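Local coordinates for histidine-containing Phosphotransfer Protein type 1, MtHPt1 (Medicago truncatula, PDB 3US6) that probably relays phosphoryl groups through an active histidine, between cytokinin-sensing histidine kinases and response regulators in the plant cytokinin signalling pathway, at residues S16-G21 / G25-L30; S61-Q66 / K72-H77. All blocks are in the same frame, centred on the assembly; numbering follows the deposited sequence. Where two conformers were deposited one is given.

Interaction 1 of 2, residues S16-G21 / G25-L30; sequences SMFMEG and GQFLQL
Phe18, near the end of helix 3-19, reaches across the turn to Leu28 of helix 25-32, and this pair forms the tight centre of the contact. The far end of the ring does the touching: Phe18 CZ lies 3.4 Å from Leu28 CD2 and 3.8 Å from Leu28 CG. Both side chains run anti to their own carbonyl carbons (chi1 -78° for Phe18, -60° for Leu28), which throws ring and isobutyl group into the gap between the two helices, where they meet at a slant. Packing is looser beside this centre. Phe27 brings CD2 only to 4.3 Å from Phe18 CZ, while its ring also packs on Val42 and Leu130. The solvent side is the loose one: exposed Gly25 meets only the edge of the Phe18 ring, its backbone N standing near the ring plane, 4.3 Å from Phe18 CE1. Gly21, with positive phi, closes helix 3-19 in a Schellman motif and lets the chain turn back. With an alanine at Phe18, Leu28 would probably lose its aromatic neighbour and a gap would open between the two helices. The side chains that meet are all apolar, so the contact between the two segments rests on shape and dispersion rather than on directed bonds.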
loop_
_atom_site.group_PDB
_atom_site.type_symbol
_atom_site.label_atom_id
_atom_site.label_comp_id
_atom_site.label_asym_id
_atom_site.label_seq_id
_atom_site.Cartn_x
_atom_site.Cartn_y
_atom_site.Cartn_z
ATOM N N SER A 16 -0.146 -0.868 15.203
ATOM C CA SER A 16 -1.138 -1.847 14.735
ATOM C C SER A 16 -0.898 -2.163 13.282
ATOM O O SER A 16 -1.014 -3.300 12.875
ATOM C CB SER A 16 -2.563 -1.320 14.955
ATOM O OG SER A 16 -2.988 -0.272 14.069
ATOM N N MET A 17 -0.519 -1.162 12.519
ATOM C CA MET A 17 -0.287 -1.390 11.076
ATOM C C MET A 17 0.868 -2.332 10.878
ATOM O O MET A 17 0.830 -3.185 10.006
ATOM C CB MET A 17 -0.074 -0.057 10.349
ATOM C CG MET A 17 -1.329 0.795 10.283
ATOM S SD MET A 17 -1.122 2.347 9.410
ATOM C CE MET A 17 -1.004 1.727 7.751
ATOM N N PHE A 18 1.954 -2.175 11.652
ATOM C CA PHE A 18 3.088 -3.080 11.519
ATOM C C PHE A 18 2.699 -4.468 12.046
ATOM O O PHE A 18 3.056 -5.483 11.435
ATOM C CB PHE A 18 4.371 -2.547 12.228
ATOM C CG PHE A 18 5.084 -1.495 11.466
ATOM C CD1 PHE A 18 6.078 -1.853 10.583
ATOM C CD2 PHE A 18 4.730 -0.211 11.536
ATOM C CE1 PHE A 18 6.732 -0.901 9.848
ATOM C CE2 PHE A 18 5.423 0.761 10.800
ATOM C CZ PHE A 18 6.374 0.407 9.968
ATOM N N MET A 19 2.007 -4.552 13.182
ATOM C CA MET A 19 1.756 -5.840 13.804
ATOM C C MET A 19 0.825 -6.673 12.940
ATOM O O MET A 19 0.979 -7.897 12.890
ATOM C CB MET A 19 1.149 -5.655 15.186
ATOM C CG MET A 19 2.195 -5.234 16.139
ATOM S SD MET A 19 1.617 -4.846 17.822
ATOM C CE MET A 19 1.167 -6.491 18.372
ATOM N N GLU A 20 -0.092 -6.034 12.252
ATOM C CA GLU A 20 -1.090 -6.703 11.417
ATOM C C GLU A 20 -0.565 -6.958 10.003
ATOM O O GLU A 20 -1.263 -7.577 9.231
ATOM C CB GLU A 20 -2.383 -5.929 11.372
ATOM C CG GLU A 20 -3.017 -5.889 12.781
ATOM C CD GLU A 20 -4.173 -4.940 12.937
ATOM O OE1 GLU A 20 -4.597 -4.246 12.002
ATOM O OE2 GLU A 20 -4.763 -4.960 14.045
ATOM N N GLY A 21 0.622 -6.444 9.665
ATOM C CA GLY A 21 1.231 -6.715 8.385
ATOM C C GLY A 21 0.924 -5.731 7.302
ATOM O O GLY A 21 1.356 -5.984 6.193
ATOM N N GLY A 25 9.210 -3.007 7.090
ATOM C CA GLY A 25 10.376 -2.171 7.286
ATOM C C GLY A 25 10.672 -1.265 6.124
ATOM O O GLY A 25 11.438 -0.283 6.291
ATOM N N GLN A 26 10.107 -1.509 4.953
ATOM C CA GLN A 26 10.407 -0.608 3.866
ATOM C C GLN A 26 9.673 0.727 4.110
ATOM O O GLN A 26 10.155 1.806 3.632
ATOM C CB GLN A 26 10.067 -1.207 2.540
ATOM C CG GLN A 26 10.122 -0.241 1.451
ATOM C CD GLN A 26 11.505 0.369 1.295
ATOM O OE1 GLN A 26 11.667 1.530 0.806
ATOM N NE2 GLN A 26 12.540 -0.409 1.735
ATOM N N PHE A 27 8.581 0.719 4.886
ATOM C CA PHE A 27 7.943 1.999 5.197
ATOM C C PHE A 27 8.851 2.792 6.115
ATOM O O PHE A 27 8.969 4.010 5.975
ATOM C CB PHE A 27 6.578 1.779 5.801
ATOM C CG PHE A 27 5.831 3.069 6.023
ATOM C CD1 PHE A 27 5.195 3.665 4.937
ATOM C CD2 PHE A 27 5.752 3.656 7.253
ATOM C CE1 PHE A 27 4.500 4.842 5.084
ATOM C CE2 PHE A 27 5.090 4.833 7.428
ATOM C CZ PHE A 27 4.469 5.449 6.316
ATOM N N LEU A 28 9.551 2.127 7.025
ATOM C CA LEU A 28 10.529 2.825 7.859
ATOM C C LEU A 28 11.689 3.381 7.053
ATOM O O LEU A 28 12.256 4.426 7.380
ATOM C CB LEU A 28 11.092 1.876 8.899
ATOM C CG LEU A 28 10.055 1.305 9.814
ATOM C CD1 LEU A 28 10.854 0.615 10.894
ATOM C CD2 LEU A 28 9.169 2.376 10.405
ATOM N N GLN A 29 12.113 2.678 6.020
ATOM C CA GLN A 29 13.128 3.216 5.092
ATOM C C GLN A 29 12.716 4.520 4.384
ATOM O O GLN A 29 13.535 5.458 4.269
ATOM C CB GLN A 29 13.563 2.166 4.090
ATOM C CG GLN A 29 14.502 2.710 3.028
ATOM C CD GLN A 29 14.915 1.615 2.049
ATOM O OE1 GLN A 29 15.228 0.470 2.459
ATOM N NE2 GLN A 29 14.806 1.916 0.753
ATOM N N LEU A 30 11.448 4.652 3.999
ATOM C CA LEU A 30 10.974 5.923 3.430
ATOM C C LEU A 30 11.097 7.002 4.449
ATOM O O LEU A 30 11.520 8.118 4.141
ATOM C CB LEU A 30 9.487 5.853 3.051
ATOM C CG LEU A 30 9.104 4.957 1.954
ATOM C CD1 LEU A 30 7.581 5.248 1.761
ATOM C CD2 LEU A 30 9.925 5.230 0.688
#

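Interaction 2 of 2, residues S61-Q66 / K72-H77; sequences SFAVDQ and KKVDAH
Helices 41-64 and 71-88 come together across a short connection, with the CA atoms of Ala63 and Val74 as the nearest backbone pair, 7.0 Å apart. Both of these side chains start toward the other helix, and the small methyl of Ala63 allows the close approach. Its CB meets Val74 CG2 at 3.7 Å. The two methyls of Val74 divide the work: CG2, anti to the carbonyl carbon, faces Ala63, whereas CG1, anti to the backbone N (chi1 164°), turns to Val64 and lies 4.3 Å from Val64 CG1. A single branched residue thus fills the space beside two consecutive residues of the other helix. On the exposed flank Lys73 runs out extended through its first two torsions and then bends at the third (98°), bringing NZ to 4.4 Å from Ala63 CB, a loose approach to a methyl and not a polar bond. Beyond the end of helix 41-64, Gln66 was modelled in two conformers; in one of them its amide lies over a face of the Phe62 ring, with NE2 3.4 Å above the ring centre, a placing that stays doubtful for that reason. Arg113 takes up Val64 O through NE, a further hold on this helix end. Inward, Phe100 of helix 91-106 packs on both Val64 and Val74, and Leu116 of helix 109-142 lies against Val64, so the contact lies at the end of the four-helix bundle of the HPt domain, where helices 41-64 and 71-88 turn into one another.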
loop_
_atom_site.group_PDB
_atom_site.type_symbol
_atom_site.label_atom_id
_atom_site.label_comp_id
_atom_site.label_asym_id
_atom_site.label_seq_id
_atom_site.Cartn_x
_atom_site.Cartn_y
_atom_site.Cartn_z
ATOM N N SER A 61 -8.872 -5.343 -13.371
ATOM C CA SER A 61 -10.230 -5.898 -13.199
ATOM C C SER A 61 -10.829 -6.178 -14.552
ATOM O O SER A 61 -11.381 -7.268 -14.803
ATOM C CB SER A 61 -11.161 -4.987 -12.417
ATOM O OG SER A 61 -10.676 -4.787 -11.101
ATOM N N PHE A 62 -10.660 -5.246 -15.477
ATOM C CA PHE A 62 -11.157 -5.430 -16.845
ATOM C C PHE A 62 -10.533 -6.660 -17.517
ATOM O O PHE A 62 -11.248 -7.477 -18.092
ATOM C CB PHE A 62 -10.902 -4.174 -17.700
ATOM C CG PHE A 62 -11.464 -4.312 -19.111
ATOM C CD1 PHE A 62 -12.820 -4.132 -19.359
ATOM C CD2 PHE A 62 -10.647 -4.706 -20.141
ATOM C CE1 PHE A 62 -13.327 -4.283 -20.656
ATOM C CE2 PHE A 62 -11.155 -4.860 -21.427
ATOM C CZ PHE A 62 -12.490 -4.653 -21.660
ATOM N N ALA A 63 -9.223 -6.826 -17.355
ATOM C CA ALA A 63 -8.512 -7.913 -17.934
ATOM C C ALA A 63 -8.889 -9.267 -17.358
ATOM O O ALA A 63 -8.912 -10.258 -18.132
ATOM C CB ALA A 63 -7.005 -7.681 -17.765
ATOM N N VAL A 64 -9.060 -9.380 -16.042
ATOM C CA VAL A 64 -9.334 -10.706 -15.471
ATOM C C VAL A 64 -10.768 -11.116 -15.673
ATOM O O VAL A 64 -11.069 -12.312 -15.651
ATOM C CB VAL A 64 -8.923 -10.844 -13.987
ATOM C CG1 VAL A 64 -7.489 -10.595 -13.812
ATOM C CG2 VAL A 64 -9.753 -10.004 -13.097
ATOM N N ASP A 65 -11.642 -10.168 -15.933
ATOM C CA ASP A 65 -13.070 -10.461 -15.971
ATOM C C ASP A 65 -13.533 -10.654 -17.395
ATOM O O ASP A 65 -14.621 -10.337 -17.749
ATOM C CB ASP A 65 -13.886 -9.383 -15.273
ATOM C CG ASP A 65 -13.788 -9.475 -13.755
ATOM O OD1 ASP A 65 -13.479 -10.549 -13.233
ATOM O OD2 ASP A 65 -13.987 -8.451 -13.110
ATOM N N GLN A 66 -12.620 -11.075 -18.231
ATOM C CA GLN A 66 -12.895 -11.534 -19.574
ATOM C C GLN A 66 -12.971 -13.079 -19.669
ATOM O O GLN A 66 -12.356 -13.696 -18.863
ATOM C CB GLN A 66 -11.827 -10.972 -20.525
ATOM C CG GLN A 66 -11.587 -9.445 -20.466
ATOM C CD GLN A 66 -12.811 -8.540 -20.741
ATOM O OE1 GLN A 66 -13.343 -8.566 -21.845
ATOM N NE2 GLN A 66 -13.205 -7.689 -19.760
ATOM N N LYS A 72 -0.259 -13.442 -19.626
ATOM C CA LYS A 72 1.024 -12.790 -19.788
ATOM C C LYS A 72 0.934 -11.303 -19.430
ATOM O O LYS A 72 1.721 -10.808 -18.636
ATOM C CB LYS A 72 1.528 -13.042 -21.246
ATOM C CG LYS A 72 2.971 -12.582 -21.575
ATOM C CD LYS A 72 3.481 -13.251 -22.890
ATOM C CE LYS A 72 4.930 -12.915 -23.264
ATOM N NZ LYS A 72 5.937 -13.440 -22.288
ATOM N N LYS A 73 -0.080 -10.637 -19.957
ATOM C CA LYS A 73 -0.242 -9.207 -19.734
ATOM C C LYS A 73 -0.627 -8.928 -18.269
ATOM O O LYS A 73 -0.089 -8.019 -17.622
ATOM C CB LYS A 73 -1.268 -8.638 -20.715
ATOM C CG LYS A 73 -1.451 -7.138 -20.634
ATOM C CD LYS A 73 -2.253 -6.579 -21.813
ATOM C CE LYS A 73 -3.727 -6.379 -21.447
ATOM N NZ LYS A 73 -3.968 -5.656 -20.132
ATOM N N VAL A 74 -1.541 -9.749 -17.757
ATOM C CA VAL A 74 -1.962 -9.635 -16.369
ATOM C C VAL A 74 -0.784 -9.848 -15.452
ATOM O O VAL A 74 -0.596 -9.093 -14.485
ATOM C CB VAL A 74 -3.127 -10.604 -16.053
ATOM C CG1 VAL A 74 -3.272 -10.740 -14.540
ATOM C CG2 VAL A 74 -4.358 -10.096 -16.753
ATOM N N ASP A 75 0.025 -10.843 -15.732
ATOM C CA ASP A 75 1.143 -11.105 -14.855
ATOM C C ASP A 75 2.115 -9.938 -14.862
ATOM O O ASP A 75 2.648 -9.554 -13.811
ATOM C CB ASP A 75 1.910 -12.336 -15.297
ATOM C CG ASP A 75 3.049 -12.627 -14.367
ATOM O OD1 ASP A 75 2.779 -12.934 -13.185
ATOM O OD2 ASP A 75 4.184 -12.469 -14.810
ATOM N N ALA A 76 2.306 -9.299 -15.993
ATOM C CA ALA A 76 3.244 -8.184 -16.032
ATOM C C ALA A 76 2.700 -6.994 -15.204
ATOM O O ALA A 76 3.448 -6.331 -14.514
ATOM C CB ALA A 76 3.484 -7.770 -17.484
ATOM N N HIS A 77 1.401 -6.740 -15.275
ATOM C CA HIS A 77 0.830 -5.623 -14.507
ATOM C C HIS A 77 0.864 -5.933 -13.005
ATOM O O HIS A 77 1.197 -5.055 -12.212
ATOM C CB HIS A 77 -0.573 -5.309 -14.956
ATOM C CG HIS A 77 -0.641 -4.761 -16.344
ATOM N ND1 HIS A 77 -1.832 -4.559 -17.012
ATOM C CD2 HIS A 77 0.337 -4.416 -17.212
ATOM C CE1 HIS A 77 -1.584 -4.093 -18.221
ATOM N NE2 HIS A 77 -0.275 -3.997 -18.370
#

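Overall arrangement
Interaction 1 comes first along the chain and closes before interaction 2 opens; their centres lie 29 Å apart, on opposite sides of the chain's centre, and their nearest atoms stay about 17 Å from each other. Each joins two helices that follow one another: 3-19 with 25-32, and 41-64 with 71-88. They share no helix, but helix 41-64 connects them, since its beginning packs on segment 25-30 and its end forms half of interaction 2. Helix 109-142 also touches both. Interaction 1 joins the two N-terminal helices to each other, beside helices 41-64 and 109-142, whereas helix 71-88, which supplies Val74 to interaction 2, also carries His79, the predicted phosphohistidine, five residues further on.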